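Long-range contacts in structural polyprotein, VP3 (Israeli acute paralysis virus, PDB 5CDD), which probably serves as a structural building block of the viral capsid, as a jelly-roll coat protein among the subunits of its pentamer: residues V93-Y98 with K262-V267; R134-Y139 with T202-F207. One frame throughout, in Å; residues are numbered along the deposited sequence.

Contact 1 of 2, residues V93-Y98 with K262-V267; sequences VGMPCY and KWAEDV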
loop_
_atom_site.group_PDB
_atom_site.type_symbol
_atom_site.label_atom_id
_atom_site.label_comp_id
_atom_site.label_asym_id
_atom_site.label_seq_id
_atom_site.Cartn_x
_atom_site.Cartn_y
_atom_site.Cartn_z
ATOM N N VAL B 93 -58.108 6.455 -2.239
ATOM C CA VAL B 93 -56.810 7.117 -2.242
ATOM C C VAL B 93 -55.705 6.084 -2.066
ATOM O O VAL B 93 -55.584 5.477 -1.010
ATOM C CB VAL B 93 -56.714 8.156 -1.108
ATOM C CG1 VAL B 93 -55.326 8.772 -1.079
ATOM C CG2 VAL B 93 -57.761 9.236 -1.310
ATOM N N GLY B 94 -54.904 5.883 -3.106
ATOM C CA GLY B 94 -53.827 4.914 -3.027
ATOM C C GLY B 94 -53.123 4.747 -4.358
ATOM O O GLY B 94 -53.712 4.991 -5.413
ATOM N N MET B 95 -51.865 4.323 -4.311
ATOM C CA MET B 95 -51.076 4.140 -5.523
ATOM C C MET B 95 -51.532 2.946 -6.365
ATOM O O MET B 95 -51.524 3.017 -7.593
ATOM C CB MET B 95 -49.594 4.002 -5.163
ATOM C CG MET B 95 -48.647 4.386 -6.289
ATOM S SD MET B 95 -46.951 4.631 -5.720
ATOM C CE MET B 95 -46.118 3.255 -6.502
ATOM N N PRO B 96 -51.928 1.832 -5.719
ATOM C CA PRO B 96 -52.383 0.646 -6.457
ATOM C C PRO B 96 -53.636 0.938 -7.282
ATOM O O PRO B 96 -54.312 1.944 -7.064
ATOM C CB PRO B 96 -52.660 -0.365 -5.348
ATOM C CG PRO B 96 -51.708 0.037 -4.274
ATOM C CD PRO B 96 -51.840 1.536 -4.278
ATOM N N CYS B 97 -53.952 0.056 -8.224
ATOM C CA CYS B 97 -55.131 0.245 -9.060
ATOM C C CYS B 97 -56.373 -0.254 -8.326
ATOM O O CYS B 97 -56.321 -1.264 -7.624
ATOM C CB CYS B 97 -54.969 -0.500 -10.386
ATOM S SG CYS B 97 -56.069 0.116 -11.680
ATOM N N TYR B 98 -57.487 0.454 -8.489
ATOM C CA TYR B 98 -58.726 0.085 -7.815
ATOM C C TYR B 98 -59.880 -0.227 -8.763
ATOM O O TYR B 98 -60.873 -0.836 -8.360
ATOM C CB TYR B 98 -59.142 1.202 -6.856
ATOM C CG TYR B 98 -59.317 2.545 -7.527
ATOM C CD1 TYR B 98 -60.447 2.822 -8.298
ATOM C CD2 TYR B 98 -58.341 3.534 -7.412
ATOM C CE1 TYR B 98 -60.601 4.050 -8.939
ATOM C CE2 TYR B 98 -58.483 4.765 -8.050
ATOM C CZ TYR B 98 -59.615 5.014 -8.811
ATOM O OH TYR B 98 -59.759 6.225 -9.445
ATOM N N LYS B 262 -54.740 11.187 -12.180
ATOM C CA LYS B 262 -54.079 10.560 -11.042
ATOM C C LYS B 262 -52.587 10.326 -11.263
ATOM O O LYS B 262 -52.156 9.963 -12.359
ATOM C CB LYS B 262 -54.758 9.224 -10.722
ATOM C CG LYS B 262 -54.099 8.437 -9.600
ATOM C CD LYS B 262 -54.781 7.095 -9.382
ATOM C CE LYS B 262 -54.104 6.309 -8.268
ATOM N NZ LYS B 262 -54.788 5.018 -7.984
ATOM N N TRP B 263 -51.806 10.542 -10.210
ATOM C CA TRP B 263 -50.361 10.332 -10.248
ATOM C C TRP B 263 -49.835 10.413 -8.816
ATOM O O TRP B 263 -50.557 10.837 -7.913
ATOM C CB TRP B 263 -49.683 11.366 -11.161
ATOM C CG TRP B 263 -49.530 12.742 -10.588
ATOM C CD1 TRP B 263 -48.493 13.204 -9.828
ATOM C CD2 TRP B 263 -50.444 13.838 -10.729
ATOM N NE1 TRP B 263 -48.702 14.520 -9.489
ATOM C CE2 TRP B 263 -49.893 14.933 -10.027
ATOM C CE3 TRP B 263 -51.675 14.000 -11.378
ATOM C CZ2 TRP B 263 -50.532 16.177 -9.955
ATOM C CZ3 TRP B 263 -52.311 15.239 -11.307
ATOM C CH2 TRP B 263 -51.736 16.309 -10.600
ATOM N N ALA B 264 -48.591 9.994 -8.602
ATOM C CA ALA B 264 -48.016 10.008 -7.259
ATOM C C ALA B 264 -46.705 10.777 -7.140
ATOM O O ALA B 264 -46.007 11.009 -8.127
ATOM C CB ALA B 264 -47.816 8.575 -6.775
ATOM N N GLU B 265 -46.380 11.166 -5.911
ATOM C CA GLU B 265 -45.150 11.898 -5.628
ATOM C C GLU B 265 -44.584 11.386 -4.309
ATOM O O GLU B 265 -45.302 10.771 -3.523
ATOM C CB GLU B 265 -45.430 13.395 -5.525
ATOM C CG GLU B 265 -46.270 13.937 -6.666
ATOM C CD GLU B 265 -46.368 15.449 -6.654
ATOM O OE1 GLU B 265 -46.473 16.033 -5.556
ATOM O OE2 GLU B 265 -46.353 16.053 -7.748
ATOM N N ASP B 266 -43.302 11.645 -4.069
ATOM C CA ASP B 266 -42.641 11.189 -2.852
ATOM C C ASP B 266 -42.880 9.687 -2.740
ATOM O O ASP B 266 -43.231 9.173 -1.677
ATOM C CB ASP B 266 -43.219 11.908 -1.633
ATOM C CG ASP B 266 -43.122 13.416 -1.749
ATOM O OD1 ASP B 266 -42.007 13.919 -2.009
ATOM O OD2 ASP B 266 -44.161 14.096 -1.581
ATOM N N VAL B 267 -42.681 8.996 -3.858
ATOM C CA VAL B 267 -42.890 7.560 -3.936
ATOM C C VAL B 267 -41.730 6.727 -3.419
ATOM O O VAL B 267 -40.564 7.070 -3.608
ATOM C CB VAL B 267 -43.170 7.127 -5.393
ATOM C CG1 VAL B 267 -43.403 5.627 -5.458
ATOM C CG2 VAL B 267 -44.370 7.875 -5.939
#
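Gly94 and Pro96 both turn their backbone carbonyls to the ammonium of Lys262. The main bond runs from Lys262 NZ to Gly94 O at 2.8 Å, with a C=O...donor angle of 167°, so the nitrogen lies almost in line with the carbonyl. A weak second bond joins Lys262 NZ to Pro96 O at 3.2 Å. Beside this group passes the ring of Tyr98, whose CE2 is 3.7 Å from Lys262 NZ; the two side chains slide past each other in opposite directions. The lysine reaches the loop because its chain is extended, with CG anti to the backbone N (chi1 177°) and every later torsion near 180°.

From Ala264 onward, and around the corner at Asp266, the contact becomes apolar. Met95 crosses Val267 at about a right angle, its SD lying 3.7 Å from Val267 CG1, and the methyl carbon Met95 CE meets the same CG1 at 3.8 Å. Ala264 CB touches Met95 SD more distantly, at 4.2 Å.

The ammonium also has a partner outside the two segments: Glu124, in helix 122-127, forms a salt bridge with Lys262 NZ. Tyr98 is held by a hydrogen bond between its OH and His67 NE2 and by an edge-to-face contact with Trp87. Met95 also packs on Ala127 of helix 122-127.

The contact thus ties the loop that follows strand 90-92, in one sheet of the jelly roll, to strand 255-265 of the other. A buried lysine with two carbonyls and a carboxylate around it is likely to stay protonated, linking the loop carbonyls with the helix carboxylate.

Contact 2 of 2, residues R134-Y139 with T202-F207; sequences RATMCY and TIRVPF
Tyr139 O accepts a 2.7 Å hydrogen bond from Ile203 N and also has the CA-H of Thr202 in a CA-H...O contact, with Thr202 CA 3.3 Å from that oxygen. The reciprocal bond, from Tyr139 N to Ile203 O at 2.9 Å, completes one antiparallel hydrogen-bonded pair. Met137 and Val205 form the next. Val205 N gives its hydrogen to Met137 O at 2.8 Å, and Met137 N returns a bond to Val205 O. Between the two pairs, Cys138 and Arg204 make a non-hydrogen-bonded pair.

On the face of Cys138 and Arg204, the Cys138 sulphur SG lies 3.9 Å from Arg204 CG. A bend at chi3 (66°) turns Arg204 NE aside from the line of an extended chain. One face of the guanidinium receives the Thr136 methyl, with Thr136 CG2 to Arg204 NH2 at 3.7 Å. The charged end is held by a salt bridge to Glu265 and a hydrogen bond to Ser13 of a neighbouring capsid chain. Beyond the paired residues, Arg134 and Phe207 cross at about a right angle: Arg134 CG sits over the face of the ring, 3.8 Å from the Phe207 centroid, in a CH-pi contact, while Arg134 NH1 forms a hydrogen bond with Met212 O.

Ile203 and Val205, on the other face, pack on Ile155 and Phe157 of strand 150-159, in the facing sheet of the jelly roll. Residues Thr202 to Arg204 also pair in parallel with a strand of the neighbouring chain, continuing the sheet between subunits. Strand 202-205 thus has apolar side chains toward the facing sheet, and on its other face an arginine whose charge is probably balanced by Glu265 and which also bonds to a second subunit.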
loop_
_atom_site.group_PDB
_atom_site.type_symbol
_atom_site.label_atom_id
_atom_site.label_comp_id
_atom_site.label_asym_id
_atom_site.label_seq_id
_atom_site.Cartn_x
_atom_site.Cartn_y
_atom_site.Cartn_z
ATOM N N ARG B 134 -45.734 3.518 -0.464
ATOM C CA ARG B 134 -45.860 4.673 0.413
ATOM C C ARG B 134 -45.641 5.886 -0.479
ATOM O O ARG B 134 -44.599 6.002 -1.124
ATOM C CB ARG B 134 -44.792 4.635 1.507
ATOM C CG ARG B 134 -44.861 5.802 2.470
ATOM C CD ARG B 134 -43.639 5.848 3.367
ATOM N NE ARG B 134 -43.684 6.987 4.280
ATOM C CZ ARG B 134 -44.422 7.037 5.383
ATOM N NH1 ARG B 134 -45.182 6.005 5.720
ATOM N NH2 ARG B 134 -44.409 8.121 6.146
ATOM N N ALA B 135 -46.621 6.784 -0.535
ATOM C CA ALA B 135 -46.487 7.960 -1.381
ATOM C C ALA B 135 -47.568 9.007 -1.163
ATOM O O ALA B 135 -48.548 8.781 -0.452
ATOM C CB ALA B 135 -46.473 7.536 -2.847
ATOM N N THR B 136 -47.364 10.164 -1.782
ATOM C CA THR B 136 -48.310 11.265 -1.711
ATOM C C THR B 136 -49.132 11.182 -2.988
ATOM O O THR B 136 -48.613 11.395 -4.082
ATOM C CB THR B 136 -47.588 12.625 -1.662
ATOM O OG1 THR B 136 -46.838 12.726 -0.444
ATOM C CG2 THR B 136 -48.590 13.763 -1.730
ATOM N N MET B 137 -50.411 10.852 -2.849
ATOM C CA MET B 137 -51.285 10.728 -4.004
ATOM C C MET B 137 -51.795 12.076 -4.482
ATOM O O MET B 137 -52.292 12.880 -3.692
ATOM C CB MET B 137 -52.462 9.812 -3.675
ATOM C CG MET B 137 -52.041 8.405 -3.286
ATOM S SD MET B 137 -50.841 7.713 -4.447
ATOM C CE MET B 137 -51.820 7.628 -5.945
ATOM N N CYS B 138 -51.668 12.318 -5.782
ATOM C CA CYS B 138 -52.110 13.575 -6.366
ATOM C C CYS B 138 -53.248 13.357 -7.350
ATOM O O CYS B 138 -53.223 12.424 -8.156
ATOM C CB CYS B 138 -50.942 14.262 -7.065
ATOM S SG CYS B 138 -49.561 14.615 -5.966
ATOM N N TYR B 139 -54.243 14.234 -7.275
ATOM C CA TYR B 139 -55.412 14.154 -8.139
ATOM C C TYR B 139 -55.770 15.539 -8.664
ATOM O O TYR B 139 -55.809 16.503 -7.900
ATOM C CB TYR B 139 -56.597 13.591 -7.346
ATOM C CG TYR B 139 -56.336 12.235 -6.728
ATOM C CD1 TYR B 139 -56.428 11.072 -7.490
ATOM C CD2 TYR B 139 -55.971 12.116 -5.385
ATOM C CE1 TYR B 139 -56.167 9.822 -6.933
ATOM C CE2 TYR B 139 -55.704 10.867 -4.817
ATOM C CZ TYR B 139 -55.804 9.725 -5.599
ATOM O OH TYR B 139 -55.535 8.487 -5.054
ATOM N N THR B 202 -55.778 20.854 -7.987
ATOM C CA THR B 202 -54.932 19.689 -7.802
ATOM C C THR B 202 -54.883 19.405 -6.308
ATOM O O THR B 202 -54.383 20.213 -5.527
ATOM C CB THR B 202 -53.510 19.937 -8.315
ATOM O OG1 THR B 202 -53.540 20.108 -9.737
ATOM C CG2 THR B 202 -52.614 18.762 -7.974
ATOM N N ILE B 203 -55.425 18.263 -5.911
ATOM C CA ILE B 203 -55.438 17.887 -4.508
ATOM C C ILE B 203 -54.339 16.872 -4.231
ATOM O O ILE B 203 -54.264 15.827 -4.876
ATOM C CB ILE B 203 -56.808 17.297 -4.112
ATOM C CG1 ILE B 203 -57.904 18.347 -4.338
ATOM C CG2 ILE B 203 -56.784 16.854 -2.658
ATOM C CD1 ILE B 203 -59.304 17.846 -4.096
ATOM N N ARG B 204 -53.482 17.196 -3.270
ATOM C CA ARG B 204 -52.374 16.328 -2.896
ATOM C C ARG B 204 -52.632 15.744 -1.516
ATOM O O ARG B 204 -52.764 16.476 -0.533
ATOM C CB ARG B 204 -51.070 17.126 -2.888
ATOM C CG ARG B 204 -50.784 17.839 -4.199
ATOM C CD ARG B 204 -49.497 18.659 -4.157
ATOM N NE ARG B 204 -48.302 17.831 -4.012
ATOM C CZ ARG B 204 -47.785 17.453 -2.847
ATOM N NH1 ARG B 204 -48.356 17.828 -1.709
ATOM N NH2 ARG B 204 -46.695 16.694 -2.819
ATOM N N VAL B 205 -52.701 14.419 -1.442
ATOM C CA VAL B 205 -52.949 13.746 -0.174
ATOM C C VAL B 205 -51.725 12.974 0.318
ATOM O O VAL B 205 -51.407 11.901 -0.196
ATOM C CB VAL B 205 -54.141 12.767 -0.292
ATOM C CG1 VAL B 205 -54.488 12.202 1.078
ATOM C CG2 VAL B 205 -55.339 13.477 -0.896
ATOM N N PRO B 206 -51.013 13.522 1.314
ATOM C CA PRO B 206 -49.825 12.865 1.868
ATOM C C PRO B 206 -50.175 11.493 2.443
ATOM O O PRO B 206 -51.339 11.203 2.715
ATOM C CB PRO B 206 -49.367 13.840 2.946
ATOM C CG PRO B 206 -49.756 15.164 2.371
ATOM C CD PRO B 206 -51.147 14.889 1.850
ATOM N N PHE B 207 -49.165 10.653 2.631
ATOM C CA PHE B 207 -49.388 9.317 3.163
ATOM C C PHE B 207 -49.762 9.358 4.641
ATOM O O PHE B 207 -48.984 9.820 5.476
ATOM C CB PHE B 207 -48.129 8.467 2.985
ATOM C CG PHE B 207 -48.330 7.009 3.298
ATOM C CD1 PHE B 207 -48.955 6.167 2.383
ATOM C CD2 PHE B 207 -47.891 6.478 4.506
ATOM C CE1 PHE B 207 -49.138 4.814 2.667
ATOM C CE2 PHE B 207 -48.069 5.127 4.800
ATOM C CZ PHE B 207 -48.693 4.294 3.877
#

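The two contacts lie about 7 Å apart, centre to centre, and share one sheet, in which strands 255-265 and 132-144 are neighbours. Glu265 O and Thr136 N, 2.8 Å apart, and Trp263 O and Cys138 N, also 2.8 Å apart, probably form the hydrogen bonds that join them. Strand 132-144 thus runs between the strand of contact 1 and residues 202-205 of contact 2. The loop of contact 1 comes up to Met137 and Tyr139, with Gly94 O 3.3 Å from Met137 CE in a packing contact. Along the chain, contact 2 is nested within the span closed by contact 1, and more of its residues meet the neighbouring chain.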